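Cupin 2, conserved barrel domain protein (Novosphingobium aromaticivorans DSM 12444, PDB 3ES1) is of unknown function but has a cupin-like beta-barrel fold and forms a two-chain assembly, and may bind a small molecule or metal as many cupins do. Local coordinates at residues Pro93-Asn98 against Thr133-Arg138; Ser99-Ile104 against Ile128-Thr133. One frame throughout, in Å; residues are numbered along the deposited sequence. Where two conformers were deposited one is given.

Interaction 1. Residues Pro93-Asn98 against Thr133-Arg138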
loop_
_atom_site.group_PDB
_atom_site.type_symbol
_atom_site.label_atom_id
_atom_site.label_comp_id
_atom_site.label_asym_id
_atom_site.label_seq_id
_atom_site.Cartn_x
_atom_site.Cartn_y
_atom_site.Cartn_z
ATOM N N PRO A 93 -15.867 12.417 -6.026
ATOM C CA PRO A 93 -17.201 12.026 -5.670
ATOM C C PRO A 93 -17.227 11.190 -4.414
ATOM O O PRO A 93 -16.333 10.415 -4.133
ATOM C CB PRO A 93 -17.675 11.215 -6.896
ATOM C CG PRO A 93 -16.658 11.362 -7.907
ATOM C CD PRO A 93 -15.408 11.668 -7.202
HETATM N N MSE A 94 -18.257 11.431 -3.627
HETATM C CA MSE A 94 -18.499 10.718 -2.394
HETATM C C MSE A 94 -18.965 9.325 -2.782
HETATM O O MSE A 94 -19.829 9.170 -3.652
HETATM C CB MSE A 94 -19.558 11.471 -1.582
HETATM C CG MSE A 94 -20.053 10.793 -0.328
HETATM SE SE MSE A 94 -18.892 11.022 1.215
HETATM C CE MSE A 94 -18.673 12.946 1.186
ATOM N N HIS A 95 -18.350 8.317 -2.172
ATOM C CA HIS A 95 -18.760 6.927 -2.376
ATOM C C HIS A 95 -18.180 5.958 -1.366
ATOM O O HIS A 95 -17.242 6.263 -0.628
ATOM C CB HIS A 95 -18.455 6.432 -3.804
ATOM C CG HIS A 95 -17.022 6.047 -4.043
ATOM N ND1 HIS A 95 -15.958 6.798 -3.592
ATOM C CD2 HIS A 95 -16.479 5.007 -4.723
ATOM C CE1 HIS A 95 -14.825 6.216 -3.951
ATOM N NE2 HIS A 95 -15.114 5.130 -4.639
ATOM N N ARG A 96 -18.771 4.779 -1.392
ATOM C CA ARG A 96 -18.391 3.667 -0.520
ATOM C C ARG A 96 -18.079 2.464 -1.375
ATOM O O ARG A 96 -18.729 2.244 -2.362
ATOM C CB ARG A 96 -19.565 3.310 0.388
ATOM C CG ARG A 96 -19.345 2.187 1.339
ATOM C CD ARG A 96 -20.654 1.750 1.941
ATOM N NE ARG A 96 -21.307 2.833 2.636
ATOM C CZ ARG A 96 -22.538 3.265 2.405
ATOM N NH1 ARG A 96 -23.303 2.709 1.488
ATOM N NH2 ARG A 96 -23.010 4.278 3.117
ATOM N N THR A 97 -17.069 1.693 -0.989
ATOM C CA THR A 97 -16.698 0.463 -1.711
ATOM C C THR A 97 -16.616 -0.710 -0.741
ATOM O O THR A 97 -16.433 -0.538 0.476
ATOM C CB THR A 97 -15.328 0.577 -2.495
ATOM O OG1 THR A 97 -14.241 0.856 -1.578
ATOM C CG2 THR A 97 -15.361 1.703 -3.589
ATOM N N ASN A 98 -16.712 -1.887 -1.334
ATOM C CA ASN A 98 -16.568 -3.172 -0.623
ATOM C C ASN A 98 -15.111 -3.639 -0.568
ATOM O O ASN A 98 -14.650 -4.572 -1.264
ATOM C CB ASN A 98 -17.498 -4.231 -1.203
ATOM C CG ASN A 98 -18.950 -3.898 -0.994
ATOM O OD1 ASN A 98 -19.298 -3.092 -0.145
ATOM N ND2 ASN A 98 -19.801 -4.511 -1.761
ATOM N N THR A 133 -15.901 2.568 4.410
ATOM C CA THR A 133 -16.672 3.786 4.692
ATOM C C THR A 133 -16.943 4.713 3.519
ATOM O O THR A 133 -16.069 4.997 2.672
ATOM C CB THR A 133 -15.962 4.568 5.800
ATOM O OG1 THR A 133 -14.557 4.534 5.578
ATOM C CG2 THR A 133 -16.241 3.921 7.206
ATOM N N ASN A 134 -18.165 5.225 3.518
ATOM C CA ASN A 134 -18.520 6.378 2.675
ATOM C C ASN A 134 -17.558 7.547 2.919
ATOM O O ASN A 134 -17.289 7.928 4.069
ATOM C CB ASN A 134 -19.975 6.805 2.930
ATOM C CG ASN A 134 -20.531 7.608 1.810
ATOM O OD1 ASN A 134 -20.208 7.378 0.619
ATOM N ND2 ASN A 134 -21.393 8.576 2.159
ATOM N N HIS A 135 -16.974 8.043 1.843
ATOM C CA HIS A 135 -15.979 9.154 1.912
ATOM C C HIS A 135 -15.771 9.905 0.600
ATOM O O HIS A 135 -16.067 9.413 -0.500
ATOM C CB HIS A 135 -14.598 8.597 2.318
ATOM C CG HIS A 135 -14.008 7.721 1.258
ATOM N ND1 HIS A 135 -14.451 6.430 1.053
ATOM C CD2 HIS A 135 -13.164 8.002 0.233
ATOM C CE1 HIS A 135 -13.809 5.914 0.016
ATOM N NE2 HIS A 135 -13.048 6.855 -0.516
ATOM N N LEU A 136 -15.163 11.080 0.726
ATOM C CA LEU A 136 -14.558 11.785 -0.423
ATOM C C LEU A 136 -13.196 12.347 -0.007
ATOM O O LEU A 136 -12.898 12.519 1.186
ATOM C CB LEU A 136 -15.498 12.919 -0.949
ATOM C CG LEU A 136 -15.819 14.163 -0.100
ATOM C CD1 LEU A 136 -14.631 15.182 -0.069
ATOM C CD2 LEU A 136 -17.061 14.844 -0.605
ATOM N N TRP A 137 -12.381 12.619 -1.002
ATOM C CA TRP A 137 -11.087 13.291 -0.826
ATOM C C TRP A 137 -11.148 14.708 -1.422
ATOM O O TRP A 137 -11.600 14.885 -2.544
ATOM C CB TRP A 137 -9.958 12.517 -1.514
ATOM C CG TRP A 137 -9.843 11.094 -1.096
ATOM C CD1 TRP A 137 -10.378 10.026 -1.733
ATOM C CD2 TRP A 137 -9.236 10.584 0.100
ATOM N NE1 TRP A 137 -10.125 8.860 -1.049
ATOM C CE2 TRP A 137 -9.436 9.167 0.091
ATOM C CE3 TRP A 137 -8.561 11.165 1.176
ATOM C CZ2 TRP A 137 -8.953 8.343 1.084
ATOM C CZ3 TRP A 137 -8.077 10.339 2.158
ATOM C CH2 TRP A 137 -8.277 8.939 2.108
ATOM N N ARG A 138 -10.683 15.671 -0.651
ATOM C CA ARG A 138 -10.691 17.097 -1.037
ATOM C C ARG A 138 -9.348 17.740 -0.814
ATOM O O ARG A 138 -8.775 17.640 0.251
ATOM C CB ARG A 138 -11.780 17.886 -0.273
ATOM C CG ARG A 138 -11.896 19.368 -0.701
ATOM C CD ARG A 138 -12.961 20.102 0.091
ATOM N NE ARG A 138 -14.290 19.564 -0.186
ATOM C CZ ARG A 138 -15.013 18.869 0.675
ATOM N NH1 ARG A 138 -14.560 18.632 1.890
ATOM N NH2 ARG A 138 -16.207 18.445 0.312
HETATM O O HOH W 1 -20.310 4.185 5.033
HETATM O O HOH W 2 -15.328 2.841 0.946
#

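Interaction 2. Residues Ser99-Ile104 against Ile128-Thr133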
loop_
_atom_site.group_PDB
_atom_site.type_symbol
_atom_site.label_atom_id
_atom_site.label_comp_id
_atom_site.label_asym_id
_atom_site.label_seq_id
_atom_site.Cartn_x
_atom_site.Cartn_y
_atom_site.Cartn_z
ATOM N N SER A 99 -14.408 -2.949 0.309
ATOM C CA SER A 99 -12.971 -3.071 0.426
ATOM C C SER A 99 -12.473 -2.411 1.692
ATOM O O SER A 99 -13.132 -1.555 2.276
ATOM C CB SER A 99 -12.289 -2.406 -0.781
ATOM O OG SER A 99 -12.576 -1.009 -0.856
ATOM N N ILE A 100 -11.290 -2.834 2.092
ATOM C CA ILE A 100 -10.472 -2.054 3.024
ATOM C C ILE A 100 -9.353 -1.483 2.183
ATOM O O ILE A 100 -8.804 -2.158 1.338
ATOM C CB ILE A 100 -9.941 -2.902 4.244
ATOM C CG1 ILE A 100 -9.332 -2.014 5.344
ATOM C CG2 ILE A 100 -8.940 -4.040 3.860
ATOM C CD1 ILE A 100 -8.943 -2.795 6.644
ATOM N N ASP A 101 -9.074 -0.206 2.379
ATOM C CA ASP A 101 -8.048 0.483 1.636
ATOM C C ASP A 101 -6.974 1.083 2.525
ATOM O O ASP A 101 -7.274 1.658 3.512
ATOM C CB ASP A 101 -8.615 1.612 0.788
ATOM C CG ASP A 101 -9.995 1.348 0.292
ATOM O OD1 ASP A 101 -10.205 0.280 -0.243
ATOM O OD2 ASP A 101 -10.791 2.240 0.450
ATOM N N TYR A 102 -5.733 0.944 2.136
ATOM C CA TYR A 102 -4.622 1.615 2.776
ATOM C C TYR A 102 -4.219 2.768 1.857
ATOM O O TYR A 102 -3.831 2.566 0.712
ATOM C CB TYR A 102 -3.429 0.675 3.006
ATOM C CG TYR A 102 -3.754 -0.566 3.749
ATOM C CD1 TYR A 102 -4.598 -0.532 4.886
ATOM C CD2 TYR A 102 -3.235 -1.816 3.344
ATOM C CE1 TYR A 102 -4.898 -1.711 5.590
ATOM C CE2 TYR A 102 -3.548 -2.997 4.059
ATOM C CZ TYR A 102 -4.356 -2.929 5.202
ATOM O OH TYR A 102 -4.659 -4.097 5.895
ATOM N N GLY A 103 -4.311 3.975 2.371
ATOM C CA GLY A 103 -3.900 5.150 1.600
ATOM C C GLY A 103 -2.684 5.787 2.218
ATOM O O GLY A 103 -2.648 6.017 3.423
ATOM N N ILE A 104 -1.699 6.107 1.373
ATOM C CA ILE A 104 -0.458 6.741 1.841
ATOM C C ILE A 104 -0.229 8.045 1.135
ATOM O O ILE A 104 -0.118 8.106 -0.109
ATOM C CB ILE A 104 0.801 5.795 1.715
ATOM C CG1 ILE A 104 0.516 4.412 2.369
ATOM C CG2 ILE A 104 2.006 6.390 2.439
ATOM C CD1 ILE A 104 0.017 3.349 1.390
ATOM N N ILE A 128 -3.990 6.348 5.819
ATOM C CA ILE A 128 -5.404 6.137 6.064
ATOM C C ILE A 128 -5.743 4.643 5.956
ATOM O O ILE A 128 -5.344 3.965 5.011
ATOM C CB ILE A 128 -6.325 6.899 5.091
ATOM C CG1 ILE A 128 -5.928 8.401 5.006
ATOM C CG2 ILE A 128 -7.758 6.712 5.508
ATOM C CD1 ILE A 128 -5.012 8.647 3.817
ATOM N N VAL A 129 -6.453 4.162 6.972
ATOM C CA VAL A 129 -7.077 2.819 6.934
ATOM C C VAL A 129 -8.578 3.012 6.738
ATOM O O VAL A 129 -9.297 3.362 7.681
ATOM C CB VAL A 129 -6.755 2.024 8.224
ATOM C CG1 VAL A 129 -7.286 0.588 8.173
ATOM C CG2 VAL A 129 -5.213 2.031 8.476
ATOM N N GLN A 130 -9.034 2.810 5.514
ATOM C CA GLN A 130 -10.406 3.082 5.125
ATOM C C GLN A 130 -11.202 1.798 5.214
ATOM O O GLN A 130 -11.045 0.946 4.432
ATOM C CB GLN A 130 -10.492 3.720 3.718
ATOM C CG GLN A 130 -11.849 4.162 3.246
ATOM C CD GLN A 130 -12.074 5.658 3.437
ATOM O OE1 GLN A 130 -12.851 6.059 4.223
ATOM N NE2 GLN A 130 -11.345 6.435 2.753
ATOM N N ARG A 131 -12.050 1.693 6.219
ATOM C CA ARG A 131 -12.729 0.427 6.574
ATOM C C ARG A 131 -14.166 0.344 6.006
ATOM O O ARG A 131 -15.128 0.091 6.724
ATOM C CB ARG A 131 -12.650 0.196 8.089
ATOM C CG ARG A 131 -11.194 -0.030 8.572
ATOM C CD ARG A 131 -11.074 -0.179 10.057
ATOM N NE ARG A 131 -11.940 -1.265 10.524
ATOM C CZ ARG A 131 -13.087 -1.090 11.151
ATOM N NH1 ARG A 131 -13.544 0.124 11.382
ATOM N NH2 ARG A 131 -13.800 -2.145 11.511
ATOM N N GLY A 132 -14.229 0.510 4.691
ATOM C CA GLY A 132 -15.462 0.315 3.867
ATOM C C GLY A 132 -16.462 1.432 4.071
ATOM O O GLY A 132 -17.674 1.300 3.919
ATOM N N THR A 133 -15.901 2.568 4.410
ATOM C CA THR A 133 -16.672 3.786 4.692
ATOM C C THR A 133 -16.943 4.713 3.519
ATOM O O THR A 133 -16.069 4.997 2.672
ATOM C CB THR A 133 -15.962 4.568 5.800
ATOM O OG1 THR A 133 -14.557 4.534 5.578
ATOM C CG2 THR A 133 -16.241 3.921 7.206
HETATM O O HOH W 3 -13.102 1.214 1.679
HETATM O O HOH W 4 -9.798 4.860 0.505
#

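Interaction 1. Residues Pro93-Asn98 against Thr133-Arg138
His95 and His135 meet in the cupin barrel as a single antiparallel hydrogen-bonded pair between the loop before strand 99-107 and the lead-in to strand 136-138. His95 N gives a bond to His135 O (3.0 Å), and His135 N gives one to His95 O (3.1 Å). The second donor stands well above the carbonyl plane of His95. In the conformer given for His95, the two imidazoles lie side by side and point the same way, with planes 49° apart; His95 CE1 is 3.9 Å from His135 NE2. His135 CG sits between its own N and carbonyl carbon (chi1 67°), which puts it 4.0 Å from His95 O. His135 ND1 gives Thr133 O a straight bond (2.7 Å, 169°), in the ring plane, which fixes the ring's rotation. An alanine in place of His135 would probably leave Thr133 O without the ND1 donor and open a gap beside the His95 ring. Asn134 OD1 lies 3.2 Å from His95 C, while its ND2 bonds to Asp115. Water 1 joins Arg96 NE (2.9 Å) to Asn134 N, and Arg96 NH1 reaches Pro165 O. Water 2 accepts from Thr97 N and donates to Thr133 O. His95 and His135 match the first histidine of cupin motif 1 and the motif 2 histidine; Thr97 and Asp101 take the other positions of a site that often holds a metal, a role not established here.

Interaction 2. Residues Ser99-Ile104 against Ile128-Thr133
Ile128 pairs with Gly103 where strands 99-107 and 127-130 run antiparallel in the cupin barrel. Ile128 N bonds to Gly103 O, and Gly103 N bonds to Ile128 O (2.8 Å). Ile128 CD1 lies 3.6 Å from Gly103 O. A side chain at Gly103 would come up against Ile128 CD1. Val129 faces Tyr102 in a non-hydrogen-bonded pair. Its CG1 lies at the ring edge, 4.2 Å from Tyr102 CE1, and also touches Ile100 CD1. The Tyr102 hydroxyl bonds to Ser79 of the second subunit. Ile128 and Val129 also pair in parallel with a strand of that subunit, so the sheet continues across the interface. Gln130 is hydrogen-bonded with Asp101. Gln130 N gives Asp101 O a nearly straight bond (2.9 Å, 176°), and Asp101 N gives one to Gln130 O. Asp101 OD2 packs 3.6 Å from Gln130 CG. Water 4 links that oxygen to Gln130 NE2. Asp101 OD1 takes Ser99 OG on its syn lone pair (2.8 Å), and Ser99 OG is also hydrogen-bonded to Thr97 OG1. At Arg131 the aliphatic CG lies beside Ile100 CD1 (4.1 Å). Its guanidinium reaches Glu63 and Asp62 of the second subunit. Gly132 turns the chain with a positive phi of 73°, a shape that favours glycine. Thr133 OG1 is hydrogen-bonded to Thr19 OG1 of the second subunit and, within the turn, gives its proton to a lone pair of Gln130 OE1 at 2.7 Å.

In the fold
Interaction 2 is nested inside the chain loop that interaction 1 closes, and the two share Thr133. Their centres are about 10 Å apart. Strand 127-130 leads through the turn at Gly132 into strand 136-138, which belongs to the three-stranded sheet. The side chains of the two contacts meet between the sheets. Gln130 NE2 lies 3.3 Å from His135 CG, and Ile128 CD1 is 3.7 Å from Trp137 CH2. At the turn, Arg96 CG approaches Gly132 O at 3.2 Å. Gln130 thus joins the Asp101 side of interaction 2 to His135 of interaction 1. This is consistent with a cupin-type pocket, though the function is unknown.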